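Local coordinates for protein Cg10997-pa (Drosophila melanogaster, PDB 2YV7) that may insert into membranes from a soluble, glutathione transferase-like state and form chloride channels whose activity depends on pH, at residues 21-26 / 85-90; 25-30 / 45-50; 146-151 / 196-201. All coordinates share one frame; numbering follows the deposited sequence.

Contact 1: residues 21-26 / 85-90. With CA (calcium ion), chain B.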
ATOM      1  N   PRO A  21      -0.560 -11.836  20.647  1.00 45.14           N
ATOM      2  CA  PRO A  21       0.365 -12.433  19.674  1.00 46.68           C
ATOM      3  C   PRO A  21       1.324 -11.433  19.027  1.00 51.11           C
ATOM      4  O   PRO A  21       0.944 -10.295  18.714  1.00 46.95           O
ATOM      5  CB  PRO A  21      -0.564 -12.961  18.592  1.00 48.72           C
ATOM      6  CG  PRO A  21      -1.866 -13.107  19.239  1.00 46.33           C
ATOM      7  CD  PRO A  21      -1.962 -12.041  20.260  1.00 47.97           C
ATOM      8  N   GLU A  22       2.567 -11.846  18.831  1.00 50.86           N
ATOM      9  CA  GLU A  22       3.469 -11.027  18.033  1.00 50.57           C
ATOM     10  C   GLU A  22       3.457 -11.517  16.596  1.00 48.39           C
ATOM     11  O   GLU A  22       3.798 -12.663  16.320  1.00 43.24           O
ATOM     12  CB  GLU A  22       4.894 -11.020  18.598  1.00 55.56           C
ATOM     13  CG  GLU A  22       5.971 -10.954  17.517  1.00 60.22           C
ATOM     14  CD  GLU A  22       7.178 -10.147  17.918  1.00 60.41           C
ATOM     15  OE1 GLU A  22       6.997  -9.003  18.412  1.00 61.82           O
ATOM     16  OE2 GLU A  22       8.306 -10.650  17.705  1.00 61.20           O
ATOM     17  N   ILE A  23       3.062 -10.643  15.672  1.00 44.21           N
ATOM     18  CA  ILE A  23       3.163 -10.991  14.255  1.00 39.14           C
ATOM     19  C   ILE A  23       4.390 -10.334  13.676  1.00 35.27           C
ATOM     20  O   ILE A  23       4.652  -9.166  13.972  1.00 35.83           O
ATOM     21  CB  ILE A  23       1.874 -10.568  13.474  1.00 40.88           C
ATOM     22  CG1 ILE A  23       0.619 -11.034  14.221  1.00 39.11           C
ATOM     23  CG2 ILE A  23       1.857 -11.138  12.050  1.00 38.19           C
ATOM     24  CD1 ILE A  23       0.426 -12.555  14.262  1.00 37.61           C
ATOM     25  N   GLU A  24       5.136 -11.093  12.860  1.00 32.09           N
ATOM     26  CA  GLU A  24       6.312 -10.583  12.159  1.00 36.22           C
ATOM     27  C   GLU A  24       6.006 -10.489  10.669  1.00 33.05           C
ATOM     28  O   GLU A  24       5.566 -11.460  10.065  1.00 34.14           O
ATOM     29  CB  GLU A  24       7.544 -11.465  12.369  1.00 42.60           C
ATOM     30  CG  GLU A  24       8.771 -10.930  11.607  1.00 46.78           C
ATOM     31  CD  GLU A  24      10.092 -11.706  11.856  1.00 50.02           C
ATOM     32  OE1 GLU A  24      10.076 -12.846  12.384  1.00 51.32           O
ATOM     33  OE2 GLU A  24      11.156 -11.168  11.482  1.00 51.12           O
ATOM     34  N   LEU A  25       6.193  -9.300  10.088  1.00 35.76           N
ATOM     35  CA  LEU A  25       6.048  -9.144   8.648  1.00 30.91           C
ATOM     36  C   LEU A  25       7.427  -8.900   8.023  1.00 29.04           C
ATOM     37  O   LEU A  25       8.097  -7.934   8.347  1.00 29.34           O
ATOM     38  CB  LEU A  25       5.077  -7.994   8.287  1.00 30.00           C
ATOM     39  CG  LEU A  25       4.832  -7.868   6.777  1.00 29.16           C
ATOM     40  CD1 LEU A  25       4.101  -9.080   6.208  1.00 29.97           C
ATOM     41  CD2 LEU A  25       4.031  -6.549   6.562  1.00 30.92           C
ATOM     42  N   ILE A  26       7.843  -9.813   7.159  1.00 28.35           N
ATOM     43  CA  ILE A  26       9.079  -9.577   6.416  1.00 27.94           C
ATOM     44  C   ILE A  26       8.774  -8.797   5.147  1.00 30.06           C
ATOM     45  O   ILE A  26       7.929  -9.214   4.351  1.00 31.92           O
ATOM     46  CB  ILE A  26       9.800 -10.876   6.053  1.00 31.25           C
ATOM     47  CG1 ILE A  26      10.128 -11.659   7.360  1.00 35.54           C
ATOM     48  CG2 ILE A  26      11.048 -10.570   5.296  1.00 34.78           C
ATOM     49  CD1 ILE A  26      11.076 -12.869   7.171  1.00 36.81           C
ATOM     50  N   PRO A  85       6.169 -10.054   0.584  1.00 31.29           N
ATOM     51  CA  PRO A  85       6.092 -10.195   2.027  1.00 26.66           C
ATOM     52  C   PRO A  85       5.893 -11.645   2.428  1.00 29.71           C
ATOM     53  O   PRO A  85       5.380 -12.462   1.657  1.00 31.62           O
ATOM     54  CB  PRO A  85       4.827  -9.436   2.400  1.00 26.68           C
ATOM     55  CG  PRO A  85       3.979  -9.517   1.183  1.00 30.89           C
ATOM     56  CD  PRO A  85       4.904  -9.545   0.006  1.00 29.74           C
ATOM     57  N   ILE A  86       6.299 -11.907   3.652  1.00 31.76           N
ATOM     58  CA  ILE A  86       6.123 -13.196   4.308  1.00 29.61           C
ATOM     59  C   ILE A  86       5.630 -12.883   5.685  1.00 30.43           C
ATOM     60  O   ILE A  86       6.172 -12.005   6.362  1.00 30.11           O
ATOM     61  CB  ILE A  86       7.490 -13.949   4.383  1.00 34.08           C
ATOM     62  CG1 ILE A  86       7.907 -14.413   2.987  1.00 32.40           C
ATOM     63  CG2 ILE A  86       7.378 -15.109   5.426  1.00 34.32           C
ATOM     64  CD1 ILE A  86       9.431 -14.633   2.793  1.00 38.77           C
ATOM     65  N   LEU A  87       4.579 -13.592   6.144  1.00 30.06           N
ATOM     66  CA  LEU A  87       3.984 -13.292   7.444  1.00 28.20           C
ATOM     67  C   LEU A  87       4.298 -14.462   8.416  1.00 31.93           C
ATOM     68  O   LEU A  87       4.070 -15.605   8.066  1.00 32.60           O
ATOM     69  CB  LEU A  87       2.462 -13.111   7.334  1.00 30.82           C
ATOM     70  CG  LEU A  87       1.592 -12.815   8.556  1.00 32.12           C
ATOM     71  CD1 LEU A  87       0.238 -12.286   8.168  1.00 34.33           C
ATOM     72  CD2 LEU A  87       1.357 -14.059   9.461  1.00 39.59           C
ATOM     73  N   ILE A  88       4.883 -14.144   9.562  1.00 34.40           N
ATOM     74  CA  ILE A  88       5.313 -15.206  10.516  1.00 35.45           C
ATOM     75  C   ILE A  88       4.498 -15.017  11.775  1.00 37.62           C
ATOM     76  O   ILE A  88       4.541 -13.962  12.424  1.00 41.34           O
ATOM     77  CB  ILE A  88       6.847 -15.212  10.824  1.00 37.94           C
ATOM     78  CG1 ILE A  88       7.687 -15.227   9.538  1.00 43.08           C
ATOM     79  CG2 ILE A  88       7.209 -16.456  11.704  1.00 42.16           C
ATOM     80  CD1 ILE A  88       9.191 -15.232   9.785  1.00 43.65           C
ATOM     81  N   ASP A  89       3.718 -16.054  12.076  1.00 43.91           N
ATOM     82  CA  ASP A  89       2.776 -16.079  13.198  1.00 45.06           C
ATOM     83  C   ASP A  89       3.199 -17.265  14.103  1.00 50.61           C
ATOM     84  O   ASP A  89       2.940 -18.421  13.757  1.00 46.60           O
ATOM     85  CB  ASP A  89       1.365 -16.297  12.622  1.00 48.98           C
ATOM     86  CG  ASP A  89       0.253 -16.278  13.679  1.00 49.52           C
ATOM     87  OD1 ASP A  89       0.514 -16.144  14.904  1.00 51.70           O
ATOM     88  OD2 ASP A  89      -0.926 -16.412  13.263  1.00 50.72           O
ATOM     89  N   ASN A  90       3.887 -16.983  15.218  1.00 53.75           N
ATOM     90  CA  ASN A  90       4.413 -18.055  16.085  1.00 58.57           C
ATOM     91  C   ASN A  90       5.018 -19.246  15.273  1.00 58.15           C
ATOM     92  O   ASN A  90       4.483 -20.365  15.293  1.00 59.26           O
ATOM     93  CB  ASN A  90       3.293 -18.548  17.033  1.00 64.50           C
ATOM     94  CG  ASN A  90       3.794 -18.889  18.438  1.00 66.74           C
ATOM     95  OD1 ASN A  90       4.774 -19.615  18.607  1.00 67.99           O
ATOM     96  ND2 ASN A  90       3.094 -18.389  19.449  1.00 64.84           N
TER
HETATM   97 CA    CA B 261       5.142 -13.489  -0.721  1.00 38.31          CA

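Contact 2: residues 25-30 / 45-50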
ATOM      1  N   LEU A  25       6.193  -9.300  10.088  1.00 35.76           N
ATOM      2  CA  LEU A  25       6.048  -9.144   8.648  1.00 30.91           C
ATOM      3  C   LEU A  25       7.427  -8.900   8.023  1.00 29.04           C
ATOM      4  O   LEU A  25       8.097  -7.934   8.347  1.00 29.34           O
ATOM      5  CB  LEU A  25       5.077  -7.994   8.287  1.00 30.00           C
ATOM      6  CG  LEU A  25       4.832  -7.868   6.777  1.00 29.16           C
ATOM      7  CD1 LEU A  25       4.101  -9.080   6.208  1.00 29.97           C
ATOM      8  CD2 LEU A  25       4.031  -6.549   6.562  1.00 30.92           C
ATOM      9  N   ILE A  26       7.843  -9.813   7.159  1.00 28.35           N
ATOM     10  CA  ILE A  26       9.079  -9.577   6.416  1.00 27.94           C
ATOM     11  C   ILE A  26       8.774  -8.797   5.147  1.00 30.06           C
ATOM     12  O   ILE A  26       7.929  -9.214   4.351  1.00 31.92           O
ATOM     13  CB  ILE A  26       9.800 -10.876   6.053  1.00 31.25           C
ATOM     14  CG1 ILE A  26      10.128 -11.659   7.360  1.00 35.54           C
ATOM     15  CG2 ILE A  26      11.048 -10.570   5.296  1.00 34.78           C
ATOM     16  CD1 ILE A  26      11.076 -12.869   7.171  1.00 36.81           C
ATOM     17  N   ILE A  27       9.507  -7.699   4.931  1.00 29.47           N
ATOM     18  CA  ILE A  27       9.312  -6.853   3.724  1.00 30.82           C
ATOM     19  C   ILE A  27      10.614  -6.629   2.926  1.00 33.96           C
ATOM     20  O   ILE A  27      11.690  -6.754   3.466  1.00 34.19           O
ATOM     21  CB  ILE A  27       8.579  -5.491   4.078  1.00 33.47           C
ATOM     22  CG1 ILE A  27       9.511  -4.529   4.811  1.00 32.46           C
ATOM     23  CG2 ILE A  27       7.254  -5.765   4.759  1.00 33.46           C
ATOM     24  CD1 ILE A  27       8.903  -3.122   5.169  1.00 29.62           C
ATOM     25  N   LYS A  28      10.494  -6.281   1.646  1.00 32.60           N
ATOM     26  CA  LYS A  28      11.626  -6.035   0.753  1.00 35.06           C
ATOM     27  C   LYS A  28      12.177  -4.661   1.079  1.00 37.01           C
ATOM     28  O   LYS A  28      11.396  -3.707   1.289  1.00 34.50           O
ATOM     29  CB  LYS A  28      11.168  -6.010  -0.698  1.00 42.11           C
ATOM     30  CG  LYS A  28      10.770  -7.375  -1.288  1.00 50.61           C
ATOM     31  CD  LYS A  28      10.086  -7.227  -2.657  1.00 50.10           C
ATOM     32  CE  LYS A  28      10.333  -8.473  -3.559  1.00 53.59           C
ATOM     33  NZ  LYS A  28       9.627  -8.439  -4.891  1.00 52.45           N
ATOM     34  N   ALA A  29      13.507  -4.582   1.167  1.00 31.25           N
ATOM     35  CA  ALA A  29      14.224  -3.347   1.397  1.00 29.68           C
ATOM     36  C   ALA A  29      14.334  -2.561   0.115  1.00 30.29           C
ATOM     37  O   ALA A  29      14.338  -3.118  -0.989  1.00 34.75           O
ATOM     38  CB  ALA A  29      15.645  -3.612   1.887  1.00 30.46           C
ATOM     39  N   SER A  30      14.457  -1.263   0.314  1.00 32.62           N
ATOM     40  CA  SER A  30      14.918  -0.337  -0.687  1.00 33.27           C
ATOM     41  C   SER A  30      16.124  -0.903  -1.421  1.00 37.20           C
ATOM     42  O   SER A  30      17.049  -1.433  -0.827  1.00 41.13           O
ATOM     43  CB  SER A  30      15.324   0.956   0.011  1.00 33.83           C
ATOM     44  OG  SER A  30      16.075   1.810  -0.833  1.00 35.02           O
ATOM     45  N   GLU A  45       0.558  -2.977   1.607  1.00 22.63           N
ATOM     46  CA  GLU A  45      -0.838  -3.327   1.875  1.00 22.79           C
ATOM     47  C   GLU A  45      -0.915  -4.146   3.209  1.00 25.09           C
ATOM     48  O   GLU A  45      -1.716  -3.843   4.077  1.00 23.70           O
ATOM     49  CB  GLU A  45      -1.437  -4.150   0.732  1.00 22.36           C
ATOM     50  CG  GLU A  45      -2.869  -4.503   1.113  1.00 28.51           C
ATOM     51  CD  GLU A  45      -3.662  -5.251   0.045  1.00 29.22           C
ATOM     52  OE1 GLU A  45      -3.198  -5.357  -1.071  1.00 26.31           O
ATOM     53  OE2 GLU A  45      -4.781  -5.757   0.335  1.00 26.78           O
ATOM     54  N   TYR A  46      -0.091  -5.157   3.315  1.00 24.18           N
ATOM     55  CA  TYR A  46      -0.134  -6.058   4.502  1.00 25.08           C
ATOM     56  C   TYR A  46       0.488  -5.381   5.734  1.00 27.38           C
ATOM     57  O   TYR A  46       0.011  -5.584   6.849  1.00 28.07           O
ATOM     58  CB  TYR A  46       0.437  -7.462   4.209  1.00 25.59           C
ATOM     59  CG  TYR A  46      -0.204  -8.127   3.006  1.00 25.02           C
ATOM     60  CD1 TYR A  46      -1.538  -7.843   2.667  1.00 25.23           C
ATOM     61  CD2 TYR A  46       0.540  -8.932   2.126  1.00 26.22           C
ATOM     62  CE1 TYR A  46      -2.138  -8.379   1.522  1.00 25.55           C
ATOM     63  CE2 TYR A  46      -0.063  -9.485   1.000  1.00 24.92           C
ATOM     64  CZ  TYR A  46      -1.393  -9.196   0.708  1.00 24.62           C
ATOM     65  OH  TYR A  46      -1.970  -9.722  -0.451  1.00 32.18           O
ATOM     66  N   PHE A  47       1.501  -4.533   5.542  1.00 24.07           N
ATOM     67  CA  PHE A  47       2.019  -3.685   6.620  1.00 24.98           C
ATOM     68  C   PHE A  47       0.851  -2.860   7.161  1.00 25.44           C
ATOM     69  O   PHE A  47       0.613  -2.769   8.341  1.00 27.46           O
ATOM     70  CB  PHE A  47       3.142  -2.813   6.002  1.00 27.76           C
ATOM     71  CG  PHE A  47       4.015  -2.033   6.981  1.00 29.63           C
ATOM     72  CD1 PHE A  47       3.533  -1.551   8.223  1.00 31.54           C
ATOM     73  CD2 PHE A  47       5.310  -1.703   6.604  1.00 29.23           C
ATOM     74  CE1 PHE A  47       4.369  -0.782   9.084  1.00 31.71           C
ATOM     75  CE2 PHE A  47       6.166  -0.946   7.483  1.00 31.55           C
ATOM     76  CZ  PHE A  47       5.672  -0.477   8.707  1.00 31.64           C
ATOM     77  N   MET A  48       0.091  -2.217   6.255  1.00 23.99           N
ATOM     78  CA  MET A  48      -1.014  -1.384   6.689  1.00 23.08           C
ATOM     79  C   MET A  48      -2.087  -2.194   7.451  1.00 22.65           C
ATOM     80  O   MET A  48      -2.563  -1.710   8.458  1.00 28.78           O
ATOM     81  CB  MET A  48      -1.656  -0.694   5.465  1.00 21.32           C
ATOM     82  CG  MET A  48      -0.819   0.490   5.056  1.00 20.91           C
ATOM     83  SD  MET A  48      -1.636   1.511   3.779  1.00 25.43           S
ATOM     84  CE  MET A  48      -2.924   2.270   4.763  1.00 23.03           C
ATOM     85  N   ASP A  49      -2.487  -3.365   6.934  1.00 23.44           N
ATOM     86  CA  ASP A  49      -3.529  -4.206   7.586  1.00 24.00           C
ATOM     87  C   ASP A  49      -3.057  -4.525   8.996  1.00 28.01           C
ATOM     88  O   ASP A  49      -3.795  -4.323   9.973  1.00 28.34           O
ATOM     89  CB  ASP A  49      -3.708  -5.509   6.802  1.00 24.85           C
ATOM     90  CG  ASP A  49      -4.505  -5.316   5.546  1.00 26.77           C
ATOM     91  OD1 ASP A  49      -5.333  -4.406   5.557  1.00 27.19           O
ATOM     92  OD2 ASP A  49      -4.373  -6.154   4.681  1.00 27.00           O
ATOM     93  N   LEU A  50      -1.802  -4.945   9.095  1.00 27.50           N
ATOM     94  CA  LEU A  50      -1.323  -5.401  10.429  1.00 26.66           C
ATOM     95  C   LEU A  50      -1.169  -4.238  11.434  1.00 30.27           C
ATOM     96  O   LEU A  50      -1.417  -4.363  12.645  1.00 30.67           O
ATOM     97  CB  LEU A  50      -0.031  -6.187  10.228  1.00 27.12           C
ATOM     98  CG  LEU A  50      -0.221  -7.549   9.568  1.00 21.24           C
ATOM     99  CD1 LEU A  50       1.145  -8.122   9.001  1.00 28.82           C
ATOM    100  CD2 LEU A  50      -0.941  -8.567  10.485  1.00 26.13           C
TER

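Contact 3: residues 146-151 / 196-201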
ATOM      1  N   ALA A 146      -6.887   6.440 -19.683  1.00 27.99           N
ATOM      2  CA  ALA A 146      -7.464   5.202 -19.176  1.00 25.01           C
ATOM      3  C   ALA A 146      -7.300   5.093 -17.660  1.00 25.37           C
ATOM      4  O   ALA A 146      -8.191   4.632 -16.976  1.00 25.98           O
ATOM      5  CB  ALA A 146      -6.819   4.048 -19.779  1.00 26.04           C
ATOM      6  N   LEU A 147      -6.123   5.441 -17.152  1.00 24.97           N
ATOM      7  CA  LEU A 147      -5.987   5.464 -15.672  1.00 21.97           C
ATOM      8  C   LEU A 147      -6.904   6.513 -15.106  1.00 21.41           C
ATOM      9  O   LEU A 147      -7.550   6.308 -14.064  1.00 20.95           O
ATOM     10  CB  LEU A 147      -4.546   5.806 -15.284  1.00 22.28           C
ATOM     11  CG  LEU A 147      -4.322   6.001 -13.781  1.00 23.73           C
ATOM     12  CD1 LEU A 147      -4.471   4.618 -13.120  1.00 24.72           C
ATOM     13  CD2 LEU A 147      -2.916   6.511 -13.498  1.00 27.93           C
ATOM     14  N   LEU A 148      -6.975   7.684 -15.738  1.00 23.87           N
ATOM     15  CA  LEU A 148      -7.796   8.791 -15.173  1.00 25.40           C
ATOM     16  C   LEU A 148      -9.281   8.372 -15.069  1.00 22.45           C
ATOM     17  O   LEU A 148      -9.972   8.695 -14.113  1.00 24.70           O
ATOM     18  CB  LEU A 148      -7.663  10.035 -16.102  1.00 27.12           C
ATOM     19  CG  LEU A 148      -8.412  11.308 -15.626  1.00 30.65           C
ATOM     20  CD1 LEU A 148      -8.156  11.633 -14.163  1.00 30.17           C
ATOM     21  CD2 LEU A 148      -8.115  12.620 -16.420  1.00 29.11           C
ATOM     22  N   SER A 149      -9.781   7.660 -16.071  1.00 25.80           N
ATOM     23  CA  SER A 149     -11.189   7.234 -16.065  1.00 25.29           C
ATOM     24  C   SER A 149     -11.494   6.355 -14.826  1.00 25.31           C
ATOM     25  O   SER A 149     -12.587   6.431 -14.241  1.00 24.17           O
ATOM     26  CB  SER A 149     -11.545   6.415 -17.326  1.00 30.59           C
ATOM     27  OG  SER A 149     -11.426   7.187 -18.505  1.00 39.73           O
ATOM     28  N   HIS A 150     -10.531   5.502 -14.485  1.00 23.60           N
ATOM     29  CA  HIS A 150     -10.677   4.583 -13.299  1.00 20.22           C
ATOM     30  C   HIS A 150     -10.708   5.433 -12.025  1.00 21.18           C
ATOM     31  O   HIS A 150     -11.520   5.192 -11.149  1.00 26.53           O
ATOM     32  CB  HIS A 150      -9.507   3.654 -13.282  1.00 23.37           C
ATOM     33  CG  HIS A 150      -9.725   2.423 -12.462  1.00 26.78           C
ATOM     34  ND1 HIS A 150      -9.164   1.219 -12.810  1.00 27.05           N
ATOM     35  CD2 HIS A 150     -10.467   2.193 -11.350  1.00 26.11           C
ATOM     36  CE1 HIS A 150      -9.496   0.310 -11.910  1.00 26.68           C
ATOM     37  NE2 HIS A 150     -10.271   0.872 -11.006  1.00 27.34           N
ATOM     38  N   LEU A 151      -9.798   6.424 -11.920  1.00 23.25           N
ATOM     39  CA  LEU A 151      -9.733   7.291 -10.711  1.00 20.71           C
ATOM     40  C   LEU A 151     -11.034   8.090 -10.612  1.00 21.59           C
ATOM     41  O   LEU A 151     -11.475   8.441  -9.528  1.00 24.58           O
ATOM     42  CB  LEU A 151      -8.555   8.244 -10.769  1.00 24.64           C
ATOM     43  CG  LEU A 151      -7.141   7.626 -10.818  1.00 22.32           C
ATOM     44  CD1 LEU A 151      -5.985   8.618 -10.938  1.00 25.83           C
ATOM     45  CD2 LEU A 151      -6.983   6.760  -9.468  1.00 26.56           C
ATOM     46  N   GLU A 196      -0.619  14.022 -13.541  1.00 22.46           N
ATOM     47  CA  GLU A 196      -1.135  14.482 -12.255  1.00 26.80           C
ATOM     48  C   GLU A 196      -2.584  14.179 -12.147  1.00 28.40           C
ATOM     49  O   GLU A 196      -3.273  14.277 -13.135  1.00 29.45           O
ATOM     50  CB  GLU A 196      -1.015  15.998 -12.089  1.00 35.49           C
ATOM     51  CG  GLU A 196       0.177  16.371 -11.261  1.00 49.66           C
ATOM     52  CD  GLU A 196       0.596  17.803 -11.489  1.00 49.99           C
ATOM     53  OE1 GLU A 196      -0.161  18.555 -12.184  1.00 55.67           O
ATOM     54  OE2 GLU A 196       1.686  18.160 -10.998  1.00 52.88           O
ATOM     55  N   ILE A 197      -3.034  13.877 -10.927  1.00 25.68           N
ATOM     56  CA  ILE A 197      -4.459  13.597 -10.622  1.00 26.91           C
ATOM     57  C   ILE A 197      -5.187  14.910 -10.510  1.00 26.51           C
ATOM     58  O   ILE A 197      -4.814  15.771  -9.708  1.00 28.25           O
ATOM     59  CB  ILE A 197      -4.667  12.808  -9.273  1.00 27.26           C
ATOM     60  CG1 ILE A 197      -3.977  11.435  -9.323  1.00 24.46           C
ATOM     61  CG2 ILE A 197      -6.189  12.689  -8.995  1.00 23.77           C
ATOM     62  CD1 ILE A 197      -3.890  10.759  -7.976  1.00 26.46           C
ATOM     63  N   PRO A 198      -6.178  15.123 -11.382  1.00 26.75           N
ATOM     64  CA  PRO A 198      -6.679  16.494 -11.508  1.00 27.44           C
ATOM     65  C   PRO A 198      -7.474  16.960 -10.332  1.00 29.22           C
ATOM     66  O   PRO A 198      -8.012  16.124  -9.532  1.00 29.20           O
ATOM     67  CB  PRO A 198      -7.525  16.463 -12.800  1.00 28.45           C
ATOM     68  CG  PRO A 198      -7.756  15.099 -13.101  1.00 30.41           C
ATOM     69  CD  PRO A 198      -6.770  14.203 -12.362  1.00 27.31           C
ATOM     70  N   THR A 199      -7.492  18.295 -10.185  1.00 28.08           N
ATOM     71  CA  THR A 199      -8.028  18.916  -8.955  1.00 32.54           C
ATOM     72  C   THR A 199      -9.541  18.817  -8.799  1.00 33.64           C
ATOM     73  O   THR A 199     -10.085  18.973  -7.704  1.00 35.04           O
ATOM     74  CB  THR A 199      -7.608  20.363  -8.860  1.00 37.25           C
ATOM     75  OG1 THR A 199      -7.962  21.027 -10.086  1.00 37.10           O
ATOM     76  CG2 THR A 199      -6.098  20.442  -8.633  1.00 37.48           C
ATOM     77  N   HIS A 200     -10.232  18.498  -9.878  1.00 31.40           N
ATOM     78  CA  HIS A 200     -11.687  18.418  -9.812  1.00 31.27           C
ATOM     79  C   HIS A 200     -12.168  17.078  -9.263  1.00 31.74           C
ATOM     80  O   HIS A 200     -13.391  16.858  -9.067  1.00 28.04           O
ATOM     81  CB  HIS A 200     -12.314  18.727 -11.172  1.00 30.27           C
ATOM     82  CG  HIS A 200     -11.903  17.784 -12.244  1.00 31.80           C
ATOM     83  ND1 HIS A 200     -12.646  16.674 -12.563  1.00 31.53           N
ATOM     84  CD2 HIS A 200     -10.834  17.785 -13.078  1.00 25.77           C
ATOM     85  CE1 HIS A 200     -12.037  16.014 -13.540  1.00 33.62           C
ATOM     86  NE2 HIS A 200     -10.924  16.654 -13.846  1.00 33.35           N
ATOM     87  N   LEU A 201     -11.198  16.207  -8.936  1.00 27.57           N
ATOM     88  CA  LEU A 201     -11.534  14.969  -8.271  1.00 24.15           C
ATOM     89  C   LEU A 201     -11.578  15.207  -6.775  1.00 29.63           C
ATOM     90  O   LEU A 201     -10.786  14.649  -6.008  1.00 27.65           O
ATOM     91  CB  LEU A 201     -10.601  13.821  -8.680  1.00 25.34           C
ATOM     92  CG  LEU A 201     -10.607  13.461 -10.178  1.00 26.90           C
ATOM     93  CD1 LEU A 201      -9.797  12.160 -10.535  1.00 26.54           C
ATOM     94  CD2 LEU A 201     -12.086  13.386 -10.770  1.00 25.58           C
TER

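Contact 1: residues 21-26 / 85-90
Residues 85-90 run antiparallel to residues 21-26 in the four-stranded mixed sheet of the thioredoxin-like N-terminal domain, and enter it through the cis-proline that marks this fold. The peptide before Pro85 is cis, and the Pro85 carbonyl O binds the calcium ion at 2.6 Å, alongside the carbonyls of His83 and Leu95. On the strand side, the Pro85 ring lies alongside Leu25, its CB 3.9 Å from Leu25 CD1. Ile86 forms a hydrogen-bonded pair with Ile26: Ile26 N reaches Ile86 O at 2.9 Å nearly along the C=O axis, whereas the return bond from Ile86 N to Ile26 O is longer and more bent. Leu87, in a non-hydrogen-bonded pair with Leu25, turns to the opposite face, towards helix 97-107, and its CG meets Ile23 CG2 obliquely at 3.9 Å. Ile88 pairs with Glu24 through two almost straight bonds, the shorter from Ile88 N to Glu24 O at 2.8 Å. On the face shared by Ile26 and Ile88, their CD1 methyls meet, while the extended Glu24 chain lies beside Ile88 and carries OE2 to a hydrogen bond with Thr64. At Asp89 the side chain runs beside that of Ile23, pointing the same way, and meets its CD1. An alanine in place of Ile23 would remove CG2 and CD1 and would probably loosen the packing against Leu87 and Asp89. The closest approach of the Asp89 side chain to this isoleucine is from Asp89 OD1 to Ile23 CD1, at 3.6 Å.

Contact 2: residues 25-30 / 45-50
Strand 22-28 and helix 41-55 begin the beta-alpha-beta unit of the thioredoxin-like domain, and the axes of strand residues 25-28 and helix residues 45-50 approach to 9.6 Å and run roughly antiparallel. The tight part is centred on Leu25. Its CG is anti to the backbone N (chi1 -176°), and from there its CD2 presses against the helix backbone, 3.4 Å from Phe47 N and close to Phe47 CA and CB. Leu50, one turn on from Tyr46 and Phe47, crosses Leu25 obliquely and sets its CD1 4.0 Å from Leu25 CB, so that Leu25 packs on both the backbone of the helix and the Leu50 side chain. Packing is looser at Ile27. Its CG1 takes the crowded position between backbone N and carbonyl carbon (chi1 74°), which brings Ile27 CD1 to within 4.1 Å of Phe47 CD2. Beyond Ile27 the chain leads away from the helix, and Ser30 OG is hydrogen-bonded to Asp226 instead. Tyr46 meets Leu25 CD2 mainly through its backbone C, with CB farther off; its ring leads away, and the hydroxyl is hydrogen-bonded to Glu101. No hydrogen bond joins the two segments, and all five touching residues are buried. Between them the contact is therefore apolar, which is consistent with a domain thought to rearrange and expose hydrophobic surface on membrane insertion, residues 45-50 lying in the predicted transmembrane segment.

Contact 3: residues 146-151 / 196-201
Apolar contact between side chains accounts for the whole junction of residues 146-151 with residues 196-201, and two leucines one turn apart on helix 141-161 supply the helix side. Leu148 has CG anti to the backbone N (chi1 -178°), which swings its end over to the proline. It meets Pro198 tip to tip: Leu148 CD1 abuts CD and CG of the ring, 3.4 Å from Pro198 CD, closer than usual for two carbons. The same CD1 methyl also lies 4.0 Å from Leu201 CD1, so one methyl touches both the proline ring and Leu201. Leu151 has CG anti to its carbonyl carbon instead (chi1 -62°), and its side chain crosses that of Ile197 at about a right angle, CD1 being 3.8 Å from Ile197 CG1. Leu201 CD1 bridges the two helix residues, for besides Leu148 it touches Leu151 CB at 4.1 Å.

This is the all-helical C-terminal part of the GST fold, where residues 196-201 belong to the connection between helix 173-193 and helix 202-212. Backbone hydrogen bonding shapes that connection. Pro198 to Leu201 form a type I beta turn, with Leu201 N bonded to Pro198 O at 3.2 Å, and Leu201 stands at the N-cap position of the helix that follows. Pro198 O also accepts a hydrogen bond from Trp205 NE1, which ties the turn to the first part of helix 202-212. Within helix 141-161, Leu151 N is hydrogen-bonded to Leu147 O. Around this contact, Leu151 also touches Leu182 and Ile185 of helix 173-193, while Ile197 packs on Leu204 and Met208 of helix 202-212.

From the N terminus, strand 22-28 enters both contact 1 and contact 2. Contact 2 closes first, a short loop from the strand into helix 41-55. Contact 1 closes later, when the chain has passed through strand 60-66 and returned as strand 86-89, so the smaller loop lies entirely within the larger one. The two share Leu25 and Ile26 and touch directly, Pro85 CG being 3.6 Å from Tyr46 CD2; together they join sheet and helix in the N-terminal domain. Contact 3 opens only after both have closed and belongs to the helical part, about 36 Å from contact 1 between centres, where it joins helix 141-161 to the turn before helix 202-212.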